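Local structure of (R)-specific secondary-alkylsulfatase (Pseudomonas sp., 4AXH) at residues 329-334 and 378-383; 395-400 and 423-428. The protein hydrolyses (R)-secondary-alkyl sulfates enantioselectively, with strict inversion of configuration, to give (S)-alcohols and sulfate, using two zinc ions. One frame throughout, in Å; residues are numbered along the deposited sequence.

Interaction 1: 329-334 and 378-383; sequences DAKAWA and FLNNRA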
loop_
_atom_site.group_PDB
_atom_site.type_symbol
_atom_site.label_atom_id
_atom_site.label_comp_id
_atom_site.label_asym_id
_atom_site.label_seq_id
_atom_site.Cartn_x
_atom_site.Cartn_y
_atom_site.Cartn_z
ATOM N N ASP A 329 -3.160 -0.733 -8.016
ATOM C CA ASP A 329 -3.133 0.602 -8.616
ATOM C C ASP A 329 -4.299 0.754 -9.615
ATOM O O ASP A 329 -4.226 0.273 -10.778
ATOM C CB ASP A 329 -1.770 0.872 -9.297
ATOM C CG ASP A 329 -1.590 2.266 -9.871
ATOM O OD1 ASP A 329 -2.494 3.128 -9.655
ATOM O OD2 ASP A 329 -0.536 2.509 -10.513
ATOM N N ALA A 330 -5.348 1.493 -9.154
ATOM C CA ALA A 330 -6.547 1.826 -9.945
ATOM C C ALA A 330 -6.184 2.650 -11.171
ATOM O O ALA A 330 -6.785 2.434 -12.230
ATOM C CB ALA A 330 -7.578 2.559 -9.089
ATOM N N LYS A 331 -5.165 3.544 -11.050
ATOM C CA LYS A 331 -4.679 4.374 -12.163
ATOM C C LYS A 331 -4.138 3.502 -13.312
ATOM O O LYS A 331 -4.497 3.716 -14.469
ATOM C CB LYS A 331 -3.644 5.422 -11.668
ATOM C CG LYS A 331 -2.767 6.059 -12.749
ATOM C CD LYS A 331 -2.905 7.584 -12.831
ATOM C CE LYS A 331 -3.921 8.043 -13.868
ATOM N NZ LYS A 331 -5.328 7.937 -13.383
ATOM N N ALA A 332 -3.324 2.496 -12.974
ATOM C CA ALA A 332 -2.750 1.596 -13.979
ATOM C C ALA A 332 -3.829 0.694 -14.589
ATOM O O ALA A 332 -3.850 0.458 -15.809
ATOM C CB ALA A 332 -1.620 0.769 -13.360
ATOM N N TRP A 333 -4.737 0.223 -13.726
ATOM C CA TRP A 333 -5.878 -0.599 -14.115
ATOM C C TRP A 333 -6.741 0.138 -15.180
ATOM O O TRP A 333 -6.943 -0.410 -16.262
ATOM C CB TRP A 333 -6.719 -0.922 -12.866
ATOM C CG TRP A 333 -7.535 -2.176 -12.940
ATOM C CD1 TRP A 333 -8.180 -2.696 -14.037
ATOM C CD2 TRP A 333 -7.900 -2.998 -11.829
ATOM N NE1 TRP A 333 -8.923 -3.795 -13.674
ATOM C CE2 TRP A 333 -8.763 -4.009 -12.323
ATOM C CE3 TRP A 333 -7.568 -2.981 -10.446
ATOM C CZ2 TRP A 333 -9.271 -5.022 -11.492
ATOM C CZ3 TRP A 333 -8.122 -3.941 -9.620
ATOM C CH2 TRP A 333 -8.923 -4.975 -10.149
ATOM N N ALA A 334 -7.176 1.397 -14.893
ATOM C CA ALA A 334 -7.956 2.200 -15.837
ATOM C C ALA A 334 -7.213 2.419 -17.167
ATOM O O ALA A 334 -7.834 2.313 -18.232
ATOM C CB ALA A 334 -8.369 3.526 -15.216
ATOM N N PHE A 378 -12.139 6.925 -11.637
ATOM C CA PHE A 378 -12.919 7.662 -10.646
ATOM C C PHE A 378 -12.434 7.325 -9.225
ATOM O O PHE A 378 -12.272 8.215 -8.384
ATOM C CB PHE A 378 -14.426 7.385 -10.781
ATOM C CG PHE A 378 -15.260 7.847 -9.621
ATOM C CD1 PHE A 378 -15.534 9.201 -9.436
ATOM C CD2 PHE A 378 -15.746 6.936 -8.682
ATOM C CE1 PHE A 378 -16.316 9.640 -8.350
ATOM C CE2 PHE A 378 -16.495 7.375 -7.575
ATOM C CZ PHE A 378 -16.773 8.732 -7.418
ATOM N N LEU A 379 -12.223 6.047 -8.957
ATOM C CA LEU A 379 -11.790 5.621 -7.640
ATOM C C LEU A 379 -10.507 6.314 -7.256
ATOM O O LEU A 379 -10.475 6.970 -6.224
ATOM C CB LEU A 379 -11.692 4.090 -7.533
ATOM C CG LEU A 379 -13.013 3.364 -7.420
ATOM C CD1 LEU A 379 -12.817 1.871 -7.684
ATOM C CD2 LEU A 379 -13.669 3.610 -6.069
ATOM N N ASN A 380 -9.520 6.277 -8.147
ATOM C CA ASN A 380 -8.234 6.921 -7.956
ATOM C C ASN A 380 -8.377 8.459 -7.855
ATOM O O ASN A 380 -8.032 9.045 -6.827
ATOM C CB ASN A 380 -7.300 6.534 -9.106
ATOM C CG ASN A 380 -5.901 7.022 -8.916
ATOM O OD1 ASN A 380 -5.091 6.395 -8.222
ATOM N ND2 ASN A 380 -5.587 8.165 -9.521
ATOM N N ASN A 381 -8.930 9.088 -8.906
ATOM C CA ASN A 381 -9.059 10.532 -9.022
ATOM C C ASN A 381 -9.961 11.207 -8.018
ATOM O O ASN A 381 -9.595 12.275 -7.543
ATOM C CB ASN A 381 -9.393 10.953 -10.445
ATOM C CG ASN A 381 -8.421 10.506 -11.506
ATOM O OD1 ASN A 381 -7.199 10.372 -11.284
ATOM N ND2 ASN A 381 -8.946 10.292 -12.707
ATOM N N ARG A 382 -11.142 10.633 -7.695
ATOM C CA ARG A 382 -12.050 11.275 -6.732
ATOM C C ARG A 382 -11.449 11.232 -5.329
ATOM O O ARG A 382 -11.502 12.242 -4.620
ATOM C CB ARG A 382 -13.449 10.663 -6.763
ATOM C CG ARG A 382 -14.428 11.159 -5.672
ATOM C CD ARG A 382 -15.494 12.128 -6.171
ATOM N NE ARG A 382 -14.997 13.495 -6.234
ATOM C CZ ARG A 382 -15.522 14.503 -5.558
ATOM N NH1 ARG A 382 -16.577 14.310 -4.787
ATOM N NH2 ARG A 382 -15.000 15.719 -5.655
ATOM N N ALA A 383 -10.869 10.081 -4.948
ATOM C CA ALA A 383 -10.231 9.908 -3.663
ATOM C C ALA A 383 -9.097 10.928 -3.520
ATOM O O ALA A 383 -9.117 11.691 -2.548
ATOM C CB ALA A 383 -9.721 8.470 -3.501
HETATM O O HOH W 1 -3.802 4.000 -7.463
HETATM O O HOH W 2 -7.465 10.118 -15.016
#
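Ala330 and Asn380, their CA atoms 5.7 Å apart, mark the nearest backbone approach between the first turn of helix 330-344 and the long helix 362-388, whose local axes come within 8.8 Å and run roughly antiparallel at 137°. The two side chains point at each other: Ala330 CB meets Asn380 CB at 4.0 Å. Asn380 has CG anti to its backbone N (chi1 -173°), which carries CG over toward Lys331, where Lys331 CB lies 3.9 Å from Asn380 OD1. That oxygen has two polar partners, the hydroxyl of Tyr431 and a water. The water donates to Asn380 OD1 over 2.8 Å and to Asp329 OD1 over 2.7 Å, so it bridges the two oxygens. Asp329 is the N-cap of helix 330-344; the same OD1 takes weak bonds from the backbone N atoms of Lys331 and Ala332, and the water thereby ties the cap to the neighbouring helix. The start of helix 330-344, in the metallo-beta-lactamase part of the chain, thus packs against helix 362-388 close to the sulfate site: Ala330 also packs on Leu319, a sulfate-binding residue. The other half of the Asn380 amide is used within its own helix. ND2 donates to Asn381 OD1 at 3.3 Å, with OD1 lying in the Asn380 amide plane while the nitrogen sits above the plane of the Asn381 carbonyl, 46° out of it. Lys331, bent along its chain, crosses Asn381 at about a right angle and leaves NZ 3.7 Å from Asn381 OD1; a second water accepts from Asn381 ND2 and, weakly, from Lys331 NZ. From the second subunit, Asp554 packs against Lys331 and Ala557 against Asn381.

Interaction 2: 395-400 and 423-428; sequences EIAAEV and NLRAVY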
loop_
_atom_site.group_PDB
_atom_site.type_symbol
_atom_site.label_atom_id
_atom_site.label_comp_id
_atom_site.label_asym_id
_atom_site.label_seq_id
_atom_site.Cartn_x
_atom_site.Cartn_y
_atom_site.Cartn_z
ATOM N N GLU A 395 -14.201 9.515 6.035
ATOM C CA GLU A 395 -14.917 10.728 5.626
ATOM C C GLU A 395 -15.193 10.573 4.126
ATOM O O GLU A 395 -16.332 10.779 3.716
ATOM C CB GLU A 395 -14.047 11.973 5.866
ATOM C CG GLU A 395 -14.641 13.022 6.780
ATOM C CD GLU A 395 -13.615 13.749 7.639
ATOM O OE1 GLU A 395 -12.639 14.296 7.073
ATOM O OE2 GLU A 395 -13.787 13.772 8.882
ATOM N N ILE A 396 -14.175 10.163 3.324
ATOM C CA ILE A 396 -14.348 9.946 1.890
ATOM C C ILE A 396 -15.316 8.788 1.562
ATOM O O ILE A 396 -16.147 8.928 0.650
ATOM C CB ILE A 396 -13.105 10.071 0.985
ATOM C CG1 ILE A 396 -12.889 8.825 0.175
ATOM C CG2 ILE A 396 -11.808 10.556 1.689
ATOM C CD1 ILE A 396 -11.613 8.767 -0.545
ATOM N N ALA A 397 -15.284 7.684 2.347
ATOM C CA ALA A 397 -16.222 6.579 2.134
ATOM C C ALA A 397 -17.686 7.047 2.353
ATOM O O ALA A 397 -18.578 6.643 1.609
ATOM C CB ALA A 397 -15.883 5.431 3.056
ATOM N N ALA A 398 -17.926 7.928 3.327
ATOM C CA ALA A 398 -19.269 8.487 3.629
ATOM C C ALA A 398 -19.710 9.554 2.606
ATOM O O ALA A 398 -20.895 9.674 2.294
ATOM C CB ALA A 398 -19.288 9.083 5.017
ATOM N N GLU A 399 -18.762 10.330 2.091
ATOM C CA GLU A 399 -19.077 11.369 1.121
ATOM C C GLU A 399 -19.415 10.809 -0.231
ATOM O O GLU A 399 -20.365 11.276 -0.839
ATOM C CB GLU A 399 -17.963 12.426 1.026
ATOM C CG GLU A 399 -17.998 13.433 2.180
ATOM C CD GLU A 399 -19.086 14.501 2.167
ATOM O OE1 GLU A 399 -19.130 15.310 1.209
ATOM O OE2 GLU A 399 -19.879 14.542 3.136
ATOM N N VAL A 400 -18.687 9.786 -0.696
ATOM C CA VAL A 400 -18.946 9.260 -2.019
ATOM C C VAL A 400 -20.283 8.512 -2.197
ATOM O O VAL A 400 -21.156 9.061 -2.873
ATOM C CB VAL A 400 -17.714 8.696 -2.729
ATOM C CG1 VAL A 400 -18.059 8.187 -4.121
ATOM C CG2 VAL A 400 -16.639 9.777 -2.820
ATOM N N ASN A 423 -12.686 0.380 -1.424
ATOM C CA ASN A 423 -11.786 0.843 -2.470
ATOM C C ASN A 423 -11.394 2.284 -2.316
ATOM O O ASN A 423 -10.232 2.594 -2.558
ATOM C CB ASN A 423 -12.353 0.559 -3.850
ATOM C CG ASN A 423 -12.255 -0.901 -4.245
ATOM O OD1 ASN A 423 -11.496 -1.705 -3.650
ATOM N ND2 ASN A 423 -13.022 -1.274 -5.271
ATOM N N LEU A 424 -12.329 3.163 -1.904
ATOM C CA LEU A 424 -11.993 4.582 -1.649
ATOM C C LEU A 424 -11.018 4.669 -0.460
ATOM O O LEU A 424 -10.007 5.367 -0.541
ATOM C CB LEU A 424 -13.243 5.450 -1.379
ATOM C CG LEU A 424 -14.212 5.658 -2.540
ATOM C CD1 LEU A 424 -15.499 6.169 -2.037
ATOM C CD2 LEU A 424 -13.653 6.595 -3.616
ATOM N N ARG A 425 -11.288 3.888 0.600
ATOM C CA ARG A 425 -10.436 3.791 1.787
ATOM C C ARG A 425 -9.072 3.256 1.358
ATOM O O ARG A 425 -8.070 3.836 1.742
ATOM C CB ARG A 425 -11.123 2.942 2.899
ATOM C CG ARG A 425 -12.339 3.675 3.512
ATOM C CD ARG A 425 -12.959 3.071 4.759
ATOM N NE ARG A 425 -14.007 2.117 4.440
ATOM C CZ ARG A 425 -15.268 2.194 4.842
ATOM N NH1 ARG A 425 -15.656 3.166 5.653
ATOM N NH2 ARG A 425 -16.141 1.282 4.465
ATOM N N ALA A 426 -9.044 2.249 0.452
ATOM C CA ALA A 426 -7.838 1.639 -0.115
ATOM C C ALA A 426 -6.937 2.639 -0.831
ATOM O O ALA A 426 -5.710 2.562 -0.671
ATOM C CB ALA A 426 -8.195 0.462 -1.051
ATOM N N VAL A 427 -7.533 3.547 -1.657
ATOM C CA VAL A 427 -6.784 4.599 -2.417
ATOM C C VAL A 427 -6.097 5.545 -1.376
ATOM O O VAL A 427 -4.943 5.915 -1.570
ATOM C CB VAL A 427 -7.627 5.366 -3.502
ATOM C CG1 VAL A 427 -6.782 6.382 -4.282
ATOM C CG2 VAL A 427 -8.286 4.396 -4.483
ATOM N N TYR A 428 -6.794 5.854 -0.255
ATOM C CA TYR A 428 -6.270 6.632 0.857
ATOM C C TYR A 428 -5.082 5.889 1.463
ATOM O O TYR A 428 -4.038 6.509 1.599
ATOM C CB TYR A 428 -7.344 6.899 1.913
ATOM C CG TYR A 428 -6.916 7.870 2.990
ATOM C CD1 TYR A 428 -6.175 7.443 4.096
ATOM C CD2 TYR A 428 -7.263 9.217 2.920
ATOM C CE1 TYR A 428 -5.794 8.335 5.100
ATOM C CE2 TYR A 428 -6.882 10.118 3.917
ATOM C CZ TYR A 428 -6.157 9.671 5.006
ATOM O OH TYR A 428 -5.800 10.576 5.974
#
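Arg425 NH2 makes a salt bridge with Asp443 OD1 of the second subunit, while Ala397 CB stands over one face of the same guanidinium, 3.4 Å above its plane and offset toward the rim. The atom of the flat group nearest to that methyl is Arg425 NH1, 3.5 Å from Ala397 CB, and NH1 also takes part in a weak hydrogen bond with His394 ND1. A bend at chi3 (-90°) turns NE, and the guanidinium lies alongside Ala397 although the CB of Arg425 is not aimed there. The charged end is held mainly across the dimer interface by Asp443 of the second subunit, with a weaker bond to His394 within its own, and the alanine offers it a small apolar surface. Ala397 also faces Leu424 across the helix pair, their CA atoms 6.0 Å apart. Helices 393-400 and 420-431 belong to the alkylsulfatase dimerisation region and pack at 8.8 Å between their local axes, roughly antiparallel at 142°; no strand lies in the connection between the two segments. Leu424 is the chief apolar side chain on its helix here. Its CB touches Ile396 CG1 at 3.7 Å, and Ile396 CD1 lies 3.8 Å from the Leu424 carbonyl O. Leu424 CD1 comes up against Val400 CB, with Val400 CG1 and CG2 each 3.9 Å from it. Helix 362-388 also packs on this apolar group, with Leu386 against Val400.

Helix 362-388 is common to both places: its 378-383 segment is one side of interaction 1 and also packs on both helices of interaction 2, whose centre is 12 Å away. Ala383 CB meets Ile396 CD1 at 3.5 Å, and Phe378 reaches Val400, while Ala383 also touches Val427. Both contacts are largely buried and both adjoin the second subunit, yet their chemistry differs. Interaction 1, at the start of a helix in the metallo-beta-lactamase part of the chain, is largely polar, with one methyl contact, and is bridged chiefly by a water. Interaction 2, within the dimerisation region, is mainly aliphatic, with its charge placed at the edge toward the other subunit.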